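Putative phosphatase (DUF442) (Shewanella putrefaciens CN-32, PDB 3GXH) is an uncharacterised putative phosphatase of the DUF442 family, probably a tyrosine-phosphatase-like enzyme that hydrolyses phosphate esters. Local coordinates at residues 75-80 and 106-111; 113-118 and 128-133. All blocks are in the same frame, centred on the assembly; numbering follows the deposited sequence. Where two conformers were deposited one is given.

In the fold
Contacts 1 and 2 share the helix 108-120 and follow each other along the chain, their centres 12 Å apart. Contact 1 sits at the helix's N-terminal end, where residues 106-111, the end of a loop and the first turn of the helix, hold a sulfate in what is probably the phosphate-binding site and the loop 75-80 meets Arg-109. Contact 2 lies further along the same helix, where 113-118 packs on 128-133, away from the sulfate. The two touch directly: Val-75 CG2 rests 3.6 Å from Phe-113 CZ, Ser-111 CB lies 3.5 Å from Thr-130 O, and Tyr-108 CZ lies 3.4 Å from Pro-133 O. The segment 128-133 therefore also packs against the anion-binding end of the helix.

Contact 1. Residues 75-80 and 106-111; sequences VDWQNP and ANYRAS. With SO4 (sulfate ion), chain D.
Arg-109 and Val-75 make the tight part of this contact: the guanidinium grips Val-75 O side-on with two nitrogens, NE at 2.8 Å and NH2 at 3.0 Å. The oxygen lies in the guanidinium plane, but the donors differ on the carbonyl side, NH2 being in the carbonyl plane and NE 36° above it. The chain runs extended from CG to NE, and chi4 (88°) turns the guanidinium; NH1 meets sulfate O4 at 3.0 Å. The same O4 takes the backbone N of Arg-109, while sulfate O1 receives Tyr-108 N at 2.9 Å; Leu-105 N also bonds the anion.

Trp-77 begins close, with CB 3.6 Å from Arg-109 NH2 and CE3 over one guanidinium face, the two planes 42° apart. The outer indole is looser: CZ3 touches Tyr-108 CB at 3.9 Å, a purely apolar contact, and the partly exposed ring meets Trp-144 on helix 142-154. Asp-76 turns away from the helix and is exposed to solvent.

The sulfate probably came from the crystallisation liquor, yet backbone N-H groups and an arginine at a helix start gripping one tetrahedral anion are consistent with a phosphatase P-loop. Val-75 O and the sulfate between them set the guanidinium's rotation, consistent with the 75-80 loop serving as a second shell for the anion's arginine.

Contact 2. Residues 113-118 and 128-133; sequences FAYLYQ and AQTMTP
Thr-130 CG2 lies against segment 113-118 of helix 108-120, 3.7 Å from both Tyr-115 CB and Tyr-115 N. The methyl stands anti to the threonine's backbone N (chi1 -60° for OG1), which directs it at the helix backbone, close to Ala-114 as well. Next to it, selenomethionine Met-131 brings CG to 4.2 Å from the same Tyr-115 CB. With SE anti to CB (chi2 172°), the selenium stands 4.8 Å from the centroid of the Tyr-115 ring, 36° off the ring normal, an oblique Met-aromatic contact.

The polar flank works through solvent. Gln-118 OE1 and Thr-130 OG1 are 3.8 Å apart, and a water joins them, 2.6 Å from Gln-118 OE1 and 3.0 Å from Thr-130 OG1. Both side chains have a further anchor: Thr-130 OG1 bonds Asn-126 O, just before the short helix 127-130, and Gln-118 NE2 reaches Gln-18 O on strand 16-19.

Beyond this shell, strand 16-19 bonds the second segment too, Gln-18 NE2 to Thr-130 O and Gln-16 NE2 to Gln-129 O. Met-131 is where the chain leaves the helix 127-130, and Thr-132 OG1 spans the exit by bonding Gln-129 O at 2.8 Å. Pro-125 lies against Tyr-115 and Gln-118, while Leu-148 of helix 142-154 touches Met-131.

The contact thus joins a short helix and its exit turn to both helix 108-120, the helix that follows the anion-binding loop, and the outermost strand 16-19, in an alpha/beta arrangement consistent with the protein-tyrosine-phosphatase fold.

Contact 1. Residues 75-80 and 106-111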
loop_
_atom_site.group_PDB
_atom_site.type_symbol
_atom_site.label_atom_id
_atom_site.label_comp_id
_atom_site.label_asym_id
_atom_site.label_seq_id
_atom_site.Cartn_x
_atom_site.Cartn_y
_atom_site.Cartn_z
ATOM N N VAL A 75 5.221 -8.049 4.558
ATOM C CA VAL A 75 4.402 -8.143 5.773
ATOM C C VAL A 75 3.818 -9.547 5.788
ATOM O O VAL A 75 3.162 -10.000 4.836
ATOM C CB VAL A 75 3.272 -7.114 5.761
ATOM C CG1 VAL A 75 2.342 -7.283 6.982
ATOM C CG2 VAL A 75 3.858 -5.711 5.730
ATOM N N ASP A 76 4.070 -10.248 6.905
ATOM C CA ASP A 76 3.532 -11.566 7.107
ATOM C C ASP A 76 2.063 -11.453 7.460
ATOM O O ASP A 76 1.698 -10.756 8.392
ATOM C CB ASP A 76 4.290 -12.256 8.268
ATOM C CG ASP A 76 3.755 -13.654 8.535
ATOM O OD1 ASP A 76 4.016 -14.529 7.726
ATOM O OD2 ASP A 76 3.062 -13.859 9.537
ATOM N N TRP A 77 1.216 -12.173 6.738
ATOM C CA TRP A 77 -0.234 -12.125 6.989
ATOM C C TRP A 77 -0.625 -12.595 8.364
ATOM O O TRP A 77 -1.493 -11.978 8.998
ATOM C CB TRP A 77 -0.993 -12.972 5.943
ATOM C CG TRP A 77 -2.462 -12.907 6.162
ATOM C CD1 TRP A 77 -3.257 -13.907 6.620
ATOM C CD2 TRP A 77 -3.312 -11.788 5.961
ATOM N NE1 TRP A 77 -4.546 -13.469 6.742
ATOM C CE2 TRP A 77 -4.601 -12.157 6.358
ATOM C CE3 TRP A 77 -3.090 -10.464 5.527
ATOM C CZ2 TRP A 77 -5.684 -11.286 6.262
ATOM C CZ3 TRP A 77 -4.153 -9.624 5.435
ATOM C CH2 TRP A 77 -5.421 -10.017 5.803
ATOM N N GLN A 78 -0.019 -13.678 8.852
ATOM C CA GLN A 78 -0.396 -14.263 10.141
ATOM C C GLN A 78 0.235 -13.531 11.333
ATOM O O GLN A 78 -0.131 -13.765 12.498
ATOM C CB GLN A 78 0.001 -15.745 10.163
ATOM C CG GLN A 78 -0.647 -16.552 11.292
ATOM C CD GLN A 78 -0.186 -18.005 11.308
ATOM O OE1 GLN A 78 0.743 -18.373 10.592
ATOM N NE2 GLN A 78 -0.828 -18.831 12.131
ATOM N N ASN A 79 1.215 -12.680 11.097
ATOM C CA ASN A 79 1.818 -11.961 12.214
ATOM C C ASN A 79 2.353 -10.640 11.773
ATOM O O ASN A 79 3.549 -10.428 11.722
ATOM C CB ASN A 79 2.936 -12.796 12.848
ATOM C CG ASN A 79 3.577 -12.079 14.078
ATOM O OD1 ASN A 79 2.885 -11.344 14.784
ATOM N ND2 ASN A 79 4.893 -12.252 14.282
ATOM N N PRO A 80 1.472 -9.728 11.358
ATOM C CA PRO A 80 1.912 -8.406 11.029
ATOM C C PRO A 80 2.456 -7.660 12.246
ATOM O O PRO A 80 1.920 -7.796 13.349
ATOM C CB PRO A 80 0.665 -7.753 10.485
ATOM C CG PRO A 80 -0.463 -8.411 11.232
ATOM C CD PRO A 80 0.006 -9.848 11.296
ATOM N N ALA A 106 -3.933 -8.197 -2.983
ATOM C CA ALA A 106 -5.327 -7.815 -3.068
ATOM C C ALA A 106 -5.782 -6.600 -2.244
ATOM O O ALA A 106 -6.963 -6.397 -2.007
ATOM C CB ALA A 106 -6.226 -9.056 -2.778
ATOM N N ASN A 107 -4.803 -5.819 -1.834
ATOM C CA ASN A 107 -4.990 -4.570 -1.131
ATOM C C ASN A 107 -5.526 -4.715 0.288
ATOM O O ASN A 107 -6.043 -3.740 0.819
ATOM C CB ASN A 107 -5.823 -3.557 -1.942
ATOM C CG ASN A 107 -5.497 -2.067 -1.580
ATOM O OD1 ASN A 107 -4.576 -1.780 -0.832
ATOM N ND2 ASN A 107 -6.236 -1.165 -2.167
ATOM N N TYR A 108 -5.321 -5.861 0.948
ATOM C CA TYR A 108 -5.691 -5.947 2.377
ATOM C C TYR A 108 -4.581 -5.306 3.209
ATOM O O TYR A 108 -4.784 -4.290 3.892
ATOM C CB TYR A 108 -5.897 -7.372 2.822
ATOM C CG TYR A 108 -7.239 -7.937 2.466
ATOM C CD1 TYR A 108 -7.587 -8.213 1.165
ATOM C CD2 TYR A 108 -8.127 -8.280 3.455
ATOM C CE1 TYR A 108 -8.811 -8.838 0.866
ATOM C CE2 TYR A 108 -9.378 -8.884 3.164
ATOM C CZ TYR A 108 -9.688 -9.147 1.852
ATOM O OH TYR A 108 -10.902 -9.774 1.526
ATOM N N ARG A 109 -3.367 -5.824 3.140
ATOM C CA ARG A 109 -2.239 -5.238 3.881
ATOM C C ARG A 109 -2.114 -3.749 3.551
ATOM O O ARG A 109 -1.972 -2.898 4.481
ATOM C CB ARG A 109 -0.906 -5.901 3.521
ATOM C CG ARG A 109 -0.716 -7.299 4.047
ATOM C CD ARG A 109 0.350 -7.922 3.112
ATOM N NE ARG A 109 0.880 -9.228 3.452
ATOM C CZ ARG A 109 0.356 -10.379 3.074
ATOM N NH1 ARG A 109 -0.857 -10.468 2.522
ATOM N NH2 ARG A 109 1.000 -11.492 3.340
ATOM N N ALA A 110 -2.106 -3.375 2.271
ATOM C CA ALA A 110 -1.833 -2.011 1.859
ATOM C C ALA A 110 -2.897 -1.017 2.276
ATOM O O ALA A 110 -2.571 0.087 2.721
ATOM C CB ALA A 110 -1.527 -1.938 0.318
ATOM N N SER A 111 -4.161 -1.364 2.170
ATOM C CA SER A 111 -5.216 -0.424 2.605
ATOM C C SER A 111 -5.189 -0.238 4.140
ATOM O O SER A 111 -5.442 0.878 4.612
ATOM C CB SER A 111 -6.595 -0.848 2.117
ATOM O OG SER A 111 -7.039 -2.070 2.710
HETATM S S SO4 D . -3.318 -9.130 0.562
HETATM O O1 SO4 D . -4.404 -8.408 -0.026
HETATM O O2 SO4 D . -3.732 -10.470 0.978
HETATM O O3 SO4 D . -2.235 -9.263 -0.404
HETATM O O4 SO4 D . -2.777 -8.345 1.687
#

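Contact 2. Residues 113-118 and 128-133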
loop_
_atom_site.group_PDB
_atom_site.type_symbol
_atom_site.label_atom_id
_atom_site.label_comp_id
_atom_site.label_asym_id
_atom_site.label_seq_id
_atom_site.Cartn_x
_atom_site.Cartn_y
_atom_site.Cartn_z
ATOM N N PHE A 113 -2.419 -0.429 6.018
ATOM C CA PHE A 113 -1.245 0.407 6.277
ATOM C C PHE A 113 -1.515 1.851 5.846
ATOM O O PHE A 113 -1.107 2.795 6.522
ATOM C CB PHE A 113 0.021 -0.136 5.576
ATOM C CG PHE A 113 0.758 -1.210 6.348
ATOM C CD1 PHE A 113 0.090 -2.209 7.048
ATOM C CD2 PHE A 113 2.138 -1.263 6.300
ATOM C CE1 PHE A 113 0.783 -3.208 7.721
ATOM C CE2 PHE A 113 2.791 -2.251 6.989
ATOM C CZ PHE A 113 2.143 -3.212 7.673
ATOM N N ALA A 114 -2.233 2.039 4.734
ATOM C CA ALA A 114 -2.598 3.390 4.324
ATOM C C ALA A 114 -3.503 4.052 5.370
ATOM O O ALA A 114 -3.327 5.240 5.697
ATOM C CB ALA A 114 -3.296 3.397 2.953
ATOM N N TYR A 115 -4.457 3.329 5.911
ATOM C CA TYR A 115 -5.312 3.856 6.971
ATOM C C TYR A 115 -4.469 4.307 8.159
ATOM O O TYR A 115 -4.647 5.418 8.669
ATOM C CB TYR A 115 -6.302 2.784 7.404
ATOM C CG TYR A 115 -7.020 3.145 8.667
ATOM C CD1 TYR A 115 -7.968 4.154 8.659
ATOM C CD2 TYR A 115 -6.698 2.538 9.887
ATOM C CE1 TYR A 115 -8.617 4.533 9.823
ATOM C CE2 TYR A 115 -7.349 2.901 11.064
ATOM C CZ TYR A 115 -8.292 3.892 11.024
ATOM O OH TYR A 115 -8.947 4.253 12.217
ATOM N N LEU A 116 -3.516 3.460 8.594
ATOM C CA LEU A 116 -2.737 3.823 9.744
ATOM C C LEU A 116 -1.872 5.046 9.472
ATOM O O LEU A 116 -1.665 5.885 10.381
ATOM C CB LEU A 116 -1.876 2.648 10.203
ATOM C CG LEU A 116 -2.706 1.544 10.869
ATOM C CD1 LEU A 116 -1.806 0.341 11.148
ATOM C CD2 LEU A 116 -3.418 1.990 12.169
ATOM N N TYR A 117 -1.369 5.178 8.255
ATOM C CA TYR A 117 -0.557 6.309 7.886
ATOM C C TYR A 117 -1.368 7.579 7.921
ATOM O O TYR A 117 -0.934 8.600 8.483
ATOM C CB TYR A 117 0.060 6.097 6.494
ATOM C CG TYR A 117 0.683 7.331 5.916
ATOM C CD1 TYR A 117 1.934 7.743 6.344
ATOM C CD2 TYR A 117 -0.003 8.120 4.961
ATOM C CE1 TYR A 117 2.519 8.900 5.811
ATOM C CE2 TYR A 117 0.579 9.287 4.447
ATOM C CZ TYR A 117 1.829 9.633 4.872
ATOM O OH TYR A 117 2.375 10.805 4.364
ATOM N N GLN A 118 -2.524 7.558 7.300
ATOM C CA GLN A 118 -3.359 8.754 7.290
ATOM C C GLN A 118 -3.775 9.133 8.707
ATOM O O GLN A 118 -3.824 10.322 9.067
ATOM C CB GLN A 118 -4.551 8.584 6.384
ATOM C CG GLN A 118 -4.123 8.409 4.923
ATOM C CD GLN A 118 -5.265 8.299 3.934
ATOM O OE1 GLN A 118 -6.349 7.763 4.233
ATOM N NE2 GLN A 118 -5.010 8.797 2.706
ATOM N N ALA A 128 -13.651 2.497 7.357
ATOM C CA ALA A 128 -14.393 1.646 6.437
ATOM C C ALA A 128 -14.172 2.039 4.998
ATOM O O ALA A 128 -14.047 1.173 4.148
ATOM C CB ALA A 128 -15.913 1.727 6.802
ATOM N N GLN A 129 -14.085 3.337 4.727
ATOM C CA GLN A 129 -13.842 3.845 3.398
ATOM C C GLN A 129 -12.441 3.451 2.923
ATOM O O GLN A 129 -12.261 2.941 1.808
ATOM C CB GLN A 129 -14.002 5.377 3.344
ATOM C CG GLN A 129 -13.802 6.011 2.017
ATOM C CD GLN A 129 -13.636 7.518 2.097
ATOM O OE1 GLN A 129 -13.330 8.074 3.165
ATOM N NE2 GLN A 129 -13.836 8.199 0.966
ATOM N N THR A 130 -11.454 3.690 3.767
ATOM C CA THR A 130 -10.065 3.408 3.415
ATOM C C THR A 130 -9.857 1.896 3.185
ATOM O O THR A 130 -9.116 1.514 2.256
ATOM C CB THR A 130 -9.121 3.941 4.508
ATOM O OG1 THR A 130 -9.283 5.351 4.641
ATOM C CG2 THR A 130 -7.668 3.692 4.117
HETATM N N MSE A 131 -10.499 1.104 4.027
HETATM C CA MSE A 131 -10.282 -0.350 4.046
HETATM C C MSE A 131 -11.393 -1.099 3.346
HETATM O O MSE A 131 -11.674 -2.239 3.633
HETATM C CB MSE A 131 -10.043 -0.877 5.460
HETATM C CG MSE A 131 -8.718 -0.345 6.073
HETATM SE SE MSE A 131 -8.527 -0.805 7.934
HETATM C CE MSE A 131 -8.493 -2.768 7.810
ATOM N N THR A 132 -11.926 -0.459 2.311
ATOM C CA THR A 132 -12.943 -1.070 1.459
ATOM C C THR A 132 -12.561 -2.485 0.968
ATOM O O THR A 132 -13.404 -3.372 0.961
ATOM C CB THR A 132 -13.331 -0.082 0.311
ATOM O OG1 THR A 132 -14.110 0.992 0.879
ATOM C CG2 THR A 132 -14.161 -0.782 -0.761
ATOM N N PRO A 133 -11.284 -2.718 0.618
ATOM C CA PRO A 133 -10.922 -4.046 0.148
ATOM C C PRO A 133 -11.098 -5.141 1.139
ATOM O O PRO A 133 -11.164 -6.289 0.738
ATOM C CB PRO A 133 -9.428 -3.894 -0.201
ATOM C CG PRO A 133 -9.307 -2.457 -0.603
ATOM C CD PRO A 133 -10.163 -1.771 0.423
HETATM O O HOH W 1 -8.346 7.258 2.594
#